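Local coordinates for secreted hemophore CSA2 (Candida albicans, PDB 4Y7S), which binds heme as a secreted carrier and takes part in the use of iron from human hemoglobin during hyphal growth, at residues G17-I22 with E32-S37; D24-C29 with R78-G83. All coordinates share one frame; numbering follows the deposited sequence.

Contact 1: residues G17-I22 with E32-S37; sequences GFADRI and ECVKQS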
loop_
_atom_site.group_PDB
_atom_site.type_symbol
_atom_site.label_atom_id
_atom_site.label_comp_id
_atom_site.label_asym_id
_atom_site.label_seq_id
_atom_site.Cartn_x
_atom_site.Cartn_y
_atom_site.Cartn_z
ATOM N N GLY A 17 -15.913 4.337 -9.109
ATOM C CA GLY A 17 -16.368 5.412 -8.245
ATOM C C GLY A 17 -15.497 6.657 -8.264
ATOM O O GLY A 17 -15.980 7.753 -7.988
ATOM N N PHE A 18 -14.220 6.493 -8.591
ATOM C CA PHE A 18 -13.295 7.622 -8.704
ATOM C C PHE A 18 -13.428 8.283 -10.072
ATOM O O PHE A 18 -13.676 9.477 -10.175
ATOM C CB PHE A 18 -11.869 7.145 -8.462
ATOM C CG PHE A 18 -10.790 8.199 -8.701
ATOM C CD1 PHE A 18 -10.553 9.203 -7.776
ATOM C CD2 PHE A 18 -9.979 8.138 -9.832
ATOM C CE1 PHE A 18 -9.539 10.161 -7.987
ATOM C CE2 PHE A 18 -8.961 9.082 -10.052
ATOM C CZ PHE A 18 -8.737 10.086 -9.120
ATOM N N ALA A 19 -13.268 7.482 -11.119
ATOM C CA ALA A 19 -13.375 7.953 -12.492
ATOM C C ALA A 19 -14.691 8.663 -12.805
ATOM O O ALA A 19 -14.679 9.699 -13.465
ATOM C CB ALA A 19 -13.189 6.787 -13.447
ATOM N N ASP A 20 -15.816 8.108 -12.349
ATOM C CA ASP A 20 -17.115 8.647 -12.697
ATOM C C ASP A 20 -17.237 10.096 -12.222
ATOM O O ASP A 20 -17.966 10.878 -12.795
ATOM C CB ASP A 20 -18.258 7.801 -12.086
ATOM C CG ASP A 20 -18.534 6.508 -12.869
ATOM O OD1 ASP A 20 -17.633 6.039 -13.603
ATOM O OD2 ASP A 20 -19.667 5.965 -12.766
ATOM N N ARG A 21 -16.542 10.452 -11.153
ATOM C CA ARG A 21 -16.677 11.799 -10.616
ATOM C C ARG A 21 -16.011 12.863 -11.478
ATOM O O ARG A 21 -16.441 14.011 -11.477
ATOM C CB ARG A 21 -16.083 11.873 -9.212
ATOM C CG ARG A 21 -16.733 10.957 -8.207
ATOM C CD ARG A 21 -18.241 11.260 -7.970
ATOM N NE ARG A 21 -18.729 10.093 -7.274
ATOM C CZ ARG A 21 -19.404 9.103 -7.832
ATOM N NH1 ARG A 21 -19.807 9.168 -9.090
ATOM N NH2 ARG A 21 -19.729 8.067 -7.087
ATOM N N ILE A 22 -14.982 12.482 -12.226
ATOM C CA ILE A 22 -14.135 13.474 -12.895
ATOM C C ILE A 22 -13.867 13.218 -14.382
ATOM O O ILE A 22 -13.171 14.011 -15.033
ATOM C CB ILE A 22 -12.774 13.579 -12.142
ATOM C CG1 ILE A 22 -12.029 12.256 -12.178
ATOM C CG2 ILE A 22 -12.992 13.983 -10.682
ATOM C CD1 ILE A 22 -10.622 12.303 -11.505
ATOM N N GLU A 32 -7.463 7.702 -19.977
ATOM C CA GLU A 32 -7.129 6.280 -19.923
ATOM C C GLU A 32 -6.609 5.889 -18.543
ATOM O O GLU A 32 -6.778 4.753 -18.105
ATOM C CB GLU A 32 -6.070 5.909 -20.984
ATOM C CG GLU A 32 -4.729 6.635 -20.825
ATOM C CD GLU A 32 -3.695 6.248 -21.908
ATOM O OE1 GLU A 32 -3.360 5.046 -22.046
ATOM O OE2 GLU A 32 -3.232 7.153 -22.636
ATOM N N CYS A 33 -5.995 6.845 -17.854
ATOM C CA CYS A 33 -5.357 6.582 -16.585
ATOM C C CYS A 33 -6.365 6.206 -15.488
ATOM O O CYS A 33 -6.044 5.391 -14.626
ATOM C CB CYS A 33 -4.530 7.794 -16.170
ATOM S SG CYS A 33 -3.223 8.154 -17.328
ATOM N N VAL A 34 -7.571 6.776 -15.521
ATOM C CA VAL A 34 -8.548 6.536 -14.459
ATOM C C VAL A 34 -9.381 5.269 -14.676
ATOM O O VAL A 34 -10.180 4.901 -13.818
ATOM C CB VAL A 34 -9.490 7.751 -14.262
ATOM C CG1 VAL A 34 -8.667 9.006 -13.921
ATOM C CG2 VAL A 34 -10.374 8.003 -15.471
ATOM N N LYS A 35 -9.174 4.607 -15.812
ATOM C CA LYS A 35 -9.853 3.351 -16.133
ATOM C C LYS A 35 -9.117 2.147 -15.536
ATOM O O LYS A 35 -9.398 0.996 -15.871
ATOM C CB LYS A 35 -9.980 3.198 -17.651
ATOM C CG LYS A 35 -10.852 4.259 -18.305
ATOM C CD LYS A 35 -10.941 4.047 -19.812
ATOM C CE LYS A 35 -11.907 5.005 -20.468
ATOM N NZ LYS A 35 -12.006 4.763 -21.933
ATOM N N GLN A 36 -8.162 2.433 -14.657
ATOM C CA GLN A 36 -7.418 1.425 -13.917
ATOM C C GLN A 36 -8.365 0.411 -13.258
ATOM O O GLN A 36 -9.381 0.788 -12.670
ATOM C CB GLN A 36 -6.549 2.137 -12.876
ATOM C CG GLN A 36 -5.689 1.261 -12.003
ATOM C CD GLN A 36 -4.512 0.719 -12.773
ATOM O OE1 GLN A 36 -4.026 1.371 -13.708
ATOM N NE2 GLN A 36 -4.009 -0.458 -12.362
ATOM N N SER A 37 -8.036 -0.872 -13.351
ATOM C CA SER A 37 -8.847 -1.908 -12.717
ATOM C C SER A 37 -8.891 -1.756 -11.203
ATOM O O SER A 37 -7.888 -1.446 -10.583
ATOM C CB SER A 37 -8.311 -3.291 -13.064
ATOM O OG SER A 37 -8.997 -4.266 -12.307
#
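Ala19 and Val34 bring the two backbones of 17-22 and 32-37 together, their CA atoms 5.4 Å apart. The first segment turns into a short, weakly bonded helix, in which Ile22 N reaches Ala19 O; no hydrogen bond joins it to the second. Val34 lies at the centre of the contact and divides its methyls between two partners. CG2, set between the backbone N and the carbonyl carbon, lies 3.7 Å from Ala19 CB. The same Ala19 CB also rests 3.6 Å from the carbonyl oxygen Val34 O, so the small methyl meets both side chain and backbone of the valine. That oxygen, in a buried residue, accepts a hydrogen bond from Asn16 ND2. The other methyl, Val34 CG1, approaches the Phe18 ring obliquely and touches Phe18 CE2 at 3.9 Å, the two side chains crossing at about a right angle. With CG trans to its own backbone N (chi1 174°), the phenylalanine sends its ring inward, where the Trp95 ring meets it with the planes nearly parallel. Next to the valine, Cys33 is tied to Cys64 of helix 55-68 by a disulfide. This is the buried, cystine-braced interior of the CFEM helical basket, with the Phe18 side chain about 9 Å from that of Asp47, the axial ligand of the heme iron.

Contact 2: residues D24-C29 with R78-G83; sequences DQIPKC and RKLAVG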
loop_
_atom_site.group_PDB
_atom_site.type_symbol
_atom_site.label_atom_id
_atom_site.label_comp_id
_atom_site.label_asym_id
_atom_site.label_seq_id
_atom_site.Cartn_x
_atom_site.Cartn_y
_atom_site.Cartn_z
ATOM N N ASP A 24 -15.362 13.440 -17.221
ATOM C CA ASP A 24 -15.685 14.462 -18.188
ATOM C C ASP A 24 -14.934 15.774 -18.009
ATOM O O ASP A 24 -14.955 16.578 -18.859
ATOM C CB ASP A 24 -17.165 14.734 -18.176
ATOM C CG ASP A 24 -17.949 13.593 -18.688
ATOM O OD1 ASP A 24 -17.457 12.838 -19.521
ATOM O OD2 ASP A 24 -19.060 13.449 -18.249
ATOM N N GLN A 25 -14.298 15.969 -16.880
ATOM C CA GLN A 25 -13.613 17.208 -16.609
ATOM C C GLN A 25 -12.113 17.139 -16.728
ATOM O O GLN A 25 -11.492 18.116 -16.936
ATOM C CB GLN A 25 -13.981 17.738 -15.246
ATOM C CG GLN A 25 -15.451 18.026 -15.013
ATOM C CD GLN A 25 -15.757 18.216 -13.552
ATOM O OE1 GLN A 25 -16.104 17.263 -12.846
ATOM N NE2 GLN A 25 -15.581 19.433 -13.073
ATOM N N ILE A 26 -11.542 15.967 -16.590
ATOM C CA ILE A 26 -10.084 15.840 -16.605
ATOM C C ILE A 26 -9.507 16.079 -18.002
ATOM O O ILE A 26 -10.192 15.883 -19.010
ATOM C CB ILE A 26 -9.615 14.438 -16.112
ATOM C CG1 ILE A 26 -10.351 13.329 -16.853
ATOM C CG2 ILE A 26 -9.814 14.311 -14.614
ATOM C CD1 ILE A 26 -9.859 11.917 -16.492
ATOM N N PRO A 27 -8.233 16.487 -18.068
ATOM C CA PRO A 27 -7.634 16.611 -19.394
ATOM C C PRO A 27 -7.679 15.272 -20.091
ATOM O O PRO A 27 -7.711 14.217 -19.431
ATOM C CB PRO A 27 -6.207 17.095 -19.102
ATOM C CG PRO A 27 -5.985 16.892 -17.678
ATOM C CD PRO A 27 -7.311 16.903 -17.001
ATOM N N LYS A 28 -7.767 15.306 -21.414
ATOM C CA LYS A 28 -7.943 14.083 -22.195
ATOM C C LYS A 28 -6.801 13.106 -21.978
ATOM O O LYS A 28 -6.993 11.892 -22.088
ATOM C CB LYS A 28 -8.088 14.402 -23.693
ATOM C CG LYS A 28 -9.258 15.334 -24.017
ATOM C CD LYS A 28 -10.567 14.875 -23.349
ATOM C CE LYS A 28 -11.715 15.858 -23.582
ATOM N NZ LYS A 28 -12.805 15.701 -22.556
ATOM N N CYS A 29 -5.617 13.632 -21.691
ATOM C CA CYS A 29 -4.456 12.779 -21.512
ATOM C C CYS A 29 -4.627 11.851 -20.312
ATOM O O CYS A 29 -4.038 10.782 -20.290
ATOM C CB CYS A 29 -3.186 13.608 -21.352
ATOM S SG CYS A 29 -3.153 14.720 -19.956
ATOM N N ARG A 78 -4.768 16.826 -10.861
ATOM C CA ARG A 78 -4.621 16.650 -9.426
ATOM C C ARG A 78 -5.686 17.446 -8.651
ATOM O O ARG A 78 -6.193 16.969 -7.640
ATOM C CB ARG A 78 -3.239 17.070 -8.932
ATOM C CG ARG A 78 -2.113 16.181 -9.382
ATOM C CD ARG A 78 -0.786 16.547 -8.678
ATOM N NE ARG A 78 -0.627 15.915 -7.359
ATOM C CZ ARG A 78 0.516 15.898 -6.666
ATOM N NH1 ARG A 78 1.600 16.490 -7.148
ATOM N NH2 ARG A 78 0.571 15.305 -5.484
ATOM N N LYS A 79 -6.018 18.649 -9.125
ATOM C CA LYS A 79 -7.057 19.452 -8.496
ATOM C C LYS A 79 -8.390 18.738 -8.536
ATOM O O LYS A 79 -9.130 18.762 -7.567
ATOM C CB LYS A 79 -7.188 20.800 -9.189
ATOM C CG LYS A 79 -6.060 21.733 -8.835
ATOM C CD LYS A 79 -6.252 23.157 -9.411
ATOM C CE LYS A 79 -5.096 24.061 -8.971
ATOM N NZ LYS A 79 -5.035 25.313 -9.758
ATOM N N LEU A 80 -8.701 18.107 -9.656
ATOM C CA LEU A 80 -9.958 17.371 -9.764
ATOM C C LEU A 80 -9.974 16.112 -8.892
ATOM O O LEU A 80 -10.994 15.805 -8.255
ATOM C CB LEU A 80 -10.232 16.998 -11.211
ATOM C CG LEU A 80 -10.707 18.168 -12.050
ATOM C CD1 LEU A 80 -10.445 17.867 -13.486
ATOM C CD2 LEU A 80 -12.183 18.450 -11.808
ATOM N N ALA A 81 -8.857 15.380 -8.861
ATOM C CA ALA A 81 -8.757 14.197 -8.019
ATOM C C ALA A 81 -8.947 14.561 -6.551
ATOM O O ALA A 81 -9.729 13.934 -5.817
ATOM C CB ALA A 81 -7.416 13.505 -8.223
ATOM N N VAL A 82 -8.243 15.596 -6.133
ATOM C CA VAL A 82 -8.336 16.076 -4.760
ATOM C C VAL A 82 -9.776 16.505 -4.448
ATOM O O VAL A 82 -10.321 16.172 -3.395
ATOM C CB VAL A 82 -7.383 17.247 -4.524
ATOM C CG1 VAL A 82 -7.736 18.000 -3.234
ATOM C CG2 VAL A 82 -5.945 16.736 -4.472
ATOM N N GLY A 83 -10.389 17.232 -5.372
ATOM C CA GLY A 83 -11.741 17.711 -5.159
ATOM C C GLY A 83 -12.755 16.590 -4.988
ATOM O O GLY A 83 -13.588 16.617 -4.084
#
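Leu80 projects from helix 72-87 against the irregular loop 24-29, and the two methyls of its forked end have different partners: one sits at the Gln25-Ile26 junction and the other against the Gln25 side chain. CD1 is directed at the backbone, 3.6 Å from the carbonyl oxygen Gln25 O and 3.7 Å from Ile26 CA, whereas CD2 lies 3.9 Å from Gln25 CB. From there the glutamine runs on past the leucine at an oblique angle. Its CG stands opposite the carbonyl carbon (chi1 -59°) and the chain is extended beyond it (chi2 166°), which carries the amide to the same methyl, with Gln25 NE2 3.8 Å from Leu80 CD2. No hydrogen bond crosses between the segments, so the polar amide contributes here by van der Waals contact.

The leucine packs an irregular connection of the CFEM helical basket against the side of one of its helices, near the disulfide that joins Cys29 to Cys69. Ile26 completes the grip with a single branch: CG2 meets Leu80 CD1 at 3.8 Å, while the rest of the side chain leads away from Leu80, and the isoleucine also packs on Phe77, earlier in helix 72-87. Burial is graded across the contact, from the enclosed Ile26 through the partly exposed Leu80 to the solvent-exposed Gln25. Arg78, in the same helix, forms a salt bridge with Asp106 and a hydrogen bond with Ser102, linking it to helix 99-110.

The centres of the two contacts lie 10 Å apart, and their segments alternate along the chain: 17-22, 24-29, 32-37, then 78-83. Three closely spaced N-terminal segments therefore gather beside helix 72-87, and the contacts touch directly. Ile22 CG2 packs 3.6 Å from Leu80 O, and Phe18 CZ lies 3.8 Å from Ala81 CB. More loosely, Val34 CG1 lies 4.1 Å from Ile26 CD1. Contact 1 is wholly buried and faces the heme end of the fold, whereas contact 2 is partly buried and lies away from the heme site. The three touches make the two contacts neighbouring parts of one packed region of the CFEM domain beside helix 72-87.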